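PDB 3GG7: uncharacterized protein from Deinococcus radiodurans, which binds manganese and, as a member of the TatD-type metal-dependent hydrolase family, probably hydrolyses ester bonds, although its substrate is not established. Local coordinates for residues D211-S214 against V215-L219; Q224-A227 against S228-E231. All coordinates share one frame; numbering follows the deposited sequence.

Contact 1 of 2, residues D211-S214 against V215-L219; sequences DVKS and VVEGL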
loop_
_atom_site.group_PDB
_atom_site.type_symbol
_atom_site.label_atom_id
_atom_site.label_comp_id
_atom_site.label_asym_id
_atom_site.label_seq_id
_atom_site.Cartn_x
_atom_site.Cartn_y
_atom_site.Cartn_z
ATOM N N ASP A 211 12.935 6.779 5.750
ATOM C CA ASP A 211 12.295 7.205 6.993
ATOM C C ASP A 211 11.523 6.045 7.619
ATOM O O ASP A 211 10.997 6.159 8.744
ATOM C CB ASP A 211 11.303 8.357 6.750
ATOM C CG ASP A 211 11.960 9.673 6.419
ATOM O OD1 ASP A 211 13.068 9.962 6.928
ATOM O OD2 ASP A 211 11.363 10.456 5.652
ATOM N N VAL A 212 11.414 4.942 6.891
ATOM C CA VAL A 212 10.807 3.712 7.419
ATOM C C VAL A 212 11.593 3.164 8.614
ATOM O O VAL A 212 11.020 2.434 9.414
ATOM C CB VAL A 212 10.573 2.631 6.291
ATOM C CG1 VAL A 212 11.824 1.849 5.968
ATOM C CG2 VAL A 212 9.427 1.687 6.654
ATOM N N LYS A 213 12.879 3.517 8.738
ATOM C CA LYS A 213 13.639 3.210 9.968
ATOM C C LYS A 213 12.875 3.674 11.215
ATOM O O LYS A 213 12.869 2.972 12.235
ATOM C CB LYS A 213 15.030 3.857 9.926
ATOM C CG LYS A 213 15.975 3.289 10.989
ATOM C CD LYS A 213 17.419 3.693 10.754
ATOM C CE LYS A 213 18.303 3.200 11.896
ATOM N NZ LYS A 213 19.777 3.335 11.597
ATOM N N SER A 214 12.220 4.832 11.143
ATOM C CA SER A 214 11.429 5.321 12.286
ATOM C C SER A 214 10.181 4.497 12.577
ATOM O O SER A 214 9.748 4.408 13.725
ATOM C CB SER A 214 11.087 6.799 12.158
ATOM O OG SER A 214 10.184 7.063 11.113
ATOM N N VAL A 215 9.599 3.877 11.557
ATOM C CA VAL A 215 8.479 2.989 11.782
ATOM C C VAL A 215 8.965 1.738 12.504
ATOM O O VAL A 215 8.280 1.243 13.403
ATOM C CB VAL A 215 7.776 2.579 10.450
ATOM C CG1 VAL A 215 6.537 1.743 10.747
ATOM C CG2 VAL A 215 7.399 3.821 9.637
ATOM N N VAL A 216 10.124 1.216 12.111
ATOM C CA VAL A 216 10.679 0.017 12.743
ATOM C C VAL A 216 10.978 0.303 14.223
ATOM O O VAL A 216 10.657 -0.508 15.122
ATOM C CB VAL A 216 11.956 -0.451 12.019
ATOM C CG1 VAL A 216 12.760 -1.423 12.897
ATOM C CG2 VAL A 216 11.580 -1.094 10.680
ATOM N N GLU A 217 11.570 1.471 14.460
ATOM C CA GLU A 217 11.826 1.936 15.826
ATOM C C GLU A 217 10.513 2.072 16.591
ATOM O O GLU A 217 10.416 1.628 17.743
ATOM C CB GLU A 217 12.608 3.251 15.812
ATOM C CG GLU A 217 14.049 3.052 15.328
ATOM C CD GLU A 217 14.802 4.347 15.060
ATOM O OE1 GLU A 217 14.164 5.424 15.012
ATOM O OE2 GLU A 217 16.046 4.281 14.882
ATOM N N GLY A 218 9.493 2.647 15.953
ATOM C CA GLY A 218 8.158 2.754 16.568
ATOM C C GLY A 218 7.550 1.407 16.943
ATOM O O GLY A 218 6.973 1.243 18.034
ATOM N N LEU A 219 7.652 0.438 16.039
ATOM C CA LEU A 219 7.164 -0.911 16.298
ATOM C C LEU A 219 7.966 -1.614 17.399
ATOM O O LEU A 219 7.412 -2.417 18.154
ATOM C CB LEU A 219 7.210 -1.761 15.024
ATOM C CG LEU A 219 6.108 -1.518 13.990
ATOM C CD1 LEU A 219 6.396 -2.351 12.704
ATOM C CD2 LEU A 219 4.728 -1.847 14.568
#
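Val-212 and Val-215 set one methyl each against the other, CG2 to CG2 at 4.2 Å, their branches meeting at a slant one helical turn apart. In Val-212 the touching methyl is the one opposite the backbone N. In Val-215 it is the one beside the backbone N, CG1 having swung anti (chi1 -175°), and this turns CG2 back toward the start of the helix. Both valines are buried and also touch Thr-193 of strand 191-193. On another side of the turn, Lys-213 and Glu-217 run obliquely past one another, i to i+4. Their opposite charges lie near each other without meeting, Lys-213 NZ being 5.1 Å from Glu-217 OE2, so any attraction is probably modest; the closest approach of the side chains is Lys-213 CE to Glu-217 OE2 at 3.9 Å. Glu-217 CG rests 3.3 Å from Lys-213 O, the carbonyl that accepts the Glu-217 N-H. At the start, Asp-211 O takes two donors, Ser-214 N and Ser-214 OG, the hydroxyl at 2.7 Å and nearly in line with the C=O. From Val-212 O to Val-216 N (3.1 Å) the i to i+4 ladder runs on through Gly-218. These are the opening turns of an amphipathic helix packed on strand 191-193 of the TIM-barrel fold of TatD-type hydrolases.

Contact 2 of 2, residues Q224-A227 against S228-E231; sequences QIPA and SEVE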
loop_
_atom_site.group_PDB
_atom_site.type_symbol
_atom_site.label_atom_id
_atom_site.label_comp_id
_atom_site.label_asym_id
_atom_site.label_seq_id
_atom_site.Cartn_x
_atom_site.Cartn_y
_atom_site.Cartn_z
ATOM N N GLN A 224 7.586 -4.043 22.077
ATOM C CA GLN A 224 8.613 -4.263 23.107
ATOM C C GLN A 224 9.605 -5.373 22.737
ATOM O O GLN A 224 9.913 -6.261 23.536
ATOM C CB GLN A 224 7.963 -4.460 24.488
ATOM C CG GLN A 224 7.218 -3.198 24.942
ATOM C CD GLN A 224 6.508 -3.336 26.288
ATOM O OE1 GLN A 224 5.605 -4.158 26.456
ATOM N NE2 GLN A 224 6.897 -2.508 27.232
ATOM N N ILE A 225 10.105 -5.312 21.500
ATOM C CA ILE A 225 11.220 -6.154 21.056
ATOM C C ILE A 225 12.274 -5.259 20.371
ATOM O O ILE A 225 11.973 -4.121 20.002
ATOM C CB ILE A 225 10.772 -7.309 20.127
ATOM C CG1 ILE A 225 10.340 -6.795 18.749
ATOM C CG2 ILE A 225 9.639 -8.111 20.776
ATOM C CD1 ILE A 225 9.875 -7.898 17.809
ATOM N N PRO A 226 13.513 -5.760 20.219
ATOM C CA PRO A 226 14.538 -4.935 19.586
ATOM C C PRO A 226 14.240 -4.641 18.115
ATOM O O PRO A 226 13.621 -5.464 17.430
ATOM C CB PRO A 226 15.802 -5.800 19.710
ATOM C CG PRO A 226 15.539 -6.664 20.909
ATOM C CD PRO A 226 14.086 -6.991 20.799
ATOM N N ALA A 227 14.717 -3.492 17.634
ATOM C CA ALA A 227 14.523 -3.108 16.225
ATOM C C ALA A 227 14.972 -4.188 15.230
ATOM O O ALA A 227 14.294 -4.422 14.226
ATOM C CB ALA A 227 15.205 -1.777 15.938
ATOM N N SER A 228 16.079 -4.882 15.502
ATOM C CA SER A 228 16.539 -5.948 14.610
ATOM C C SER A 228 15.512 -7.081 14.479
ATOM O O SER A 228 15.367 -7.671 13.415
ATOM C CB SER A 228 17.889 -6.522 15.080
ATOM O OG SER A 228 17.771 -7.184 16.329
ATOM N N GLU A 229 14.796 -7.389 15.557
ATOM C CA GLU A 229 13.806 -8.478 15.513
ATOM C C GLU A 229 12.582 -7.988 14.737
ATOM O O GLU A 229 11.960 -8.748 14.002
ATOM C CB GLU A 229 13.390 -8.952 16.914
ATOM C CG GLU A 229 14.560 -9.366 17.833
ATOM C CD GLU A 229 15.388 -10.546 17.320
ATOM O OE1 GLU A 229 14.965 -11.260 16.365
ATOM O OE2 GLU A 229 16.479 -10.781 17.919
ATOM N N VAL A 230 12.230 -6.721 14.917
ATOM C CA VAL A 230 11.173 -6.117 14.075
ATOM C C VAL A 230 11.546 -6.210 12.589
ATOM O O VAL A 230 10.744 -6.671 11.780
ATOM C CB VAL A 230 10.906 -4.666 14.437
ATOM C CG1 VAL A 230 9.891 -4.028 13.434
ATOM C CG2 VAL A 230 10.408 -4.562 15.858
ATOM N N GLU A 231 12.781 -5.835 12.239
ATOM C CA GLU A 231 13.246 -5.944 10.844
ATOM C C GLU A 231 13.140 -7.376 10.321
ATOM O O GLU A 231 12.707 -7.607 9.181
ATOM C CB GLU A 231 14.681 -5.429 10.679
ATOM C CG GLU A 231 14.850 -3.970 11.013
ATOM C CD GLU A 231 16.224 -3.418 10.632
ATOM O OE1 GLU A 231 17.109 -4.197 10.212
ATOM O OE2 GLU A 231 16.410 -2.196 10.767
#
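Ile-225 and Val-230, the residue before the N-cap Pro-226 and the fourth after it, form a hydrophobic staple at the start of helix 227-243. Ile-225 CG1 lies between the backbone N and the carbonyl carbon (chi1 71°) and the chain then runs straight to CD1, which brings both carbons against the helix. CG1 meets Val-230 CG2 at 3.7 Å, the two side chains slanting past each other, while CD1 reaches Glu-229 CB at 3.8 Å, here crossing at about a right angle. With an alanine in place of Ile-225, Val-230 CG2 and Glu-229 CB would probably lose their apolar partner and a gap would open beside them. Val-230 meets Ile-225 with CG2; from helix 212-223, Val-216 and Trp-223 also touch this valine. Glu-229 lies alongside the Pro-226 ring, pointing the same way, with its CG 3.8 Å from Pro-226 CD. Beyond CG it bends (chi2 -62°), and its OE1 forms a salt bridge with Arg-232 NE, three residues further along the helix. Glu-231 OE1 is hydrogen-bonded to Ser-2 N, tying this turn to the start of the modelled chain. Pro-226 O accepts two backbone N-H groups in different ways: Val-230 N approaches in the carbonyl plane with a nearly straight bond (165°), whereas Glu-229 N sits above that plane, 2.9 Å from Pro-226 O.

In the fold
Contact 1 comes first along the chain, in the opening turns of helix 212-223; contact 2 follows, spanning the loop after that helix and the start of helix 227-243. Their centres are about 10 Å apart, and they touch directly. Val-216 CG1 lies 3.6 Å from Ala-227 O and 3.8 Å from Glu-231 CG, while Leu-219 CB meets Val-230 CG1 at 3.9 Å, evidence that the two successive helices pack together. Their surroundings differ: the side chain of Val-212 in contact 1 lies about 13 Å from the bound manganese ion, whereas contact 2 lies away from the annotated sites. The pair thus joins the barrel's strand 191-193, through helix 212-223, to the C-terminal helix.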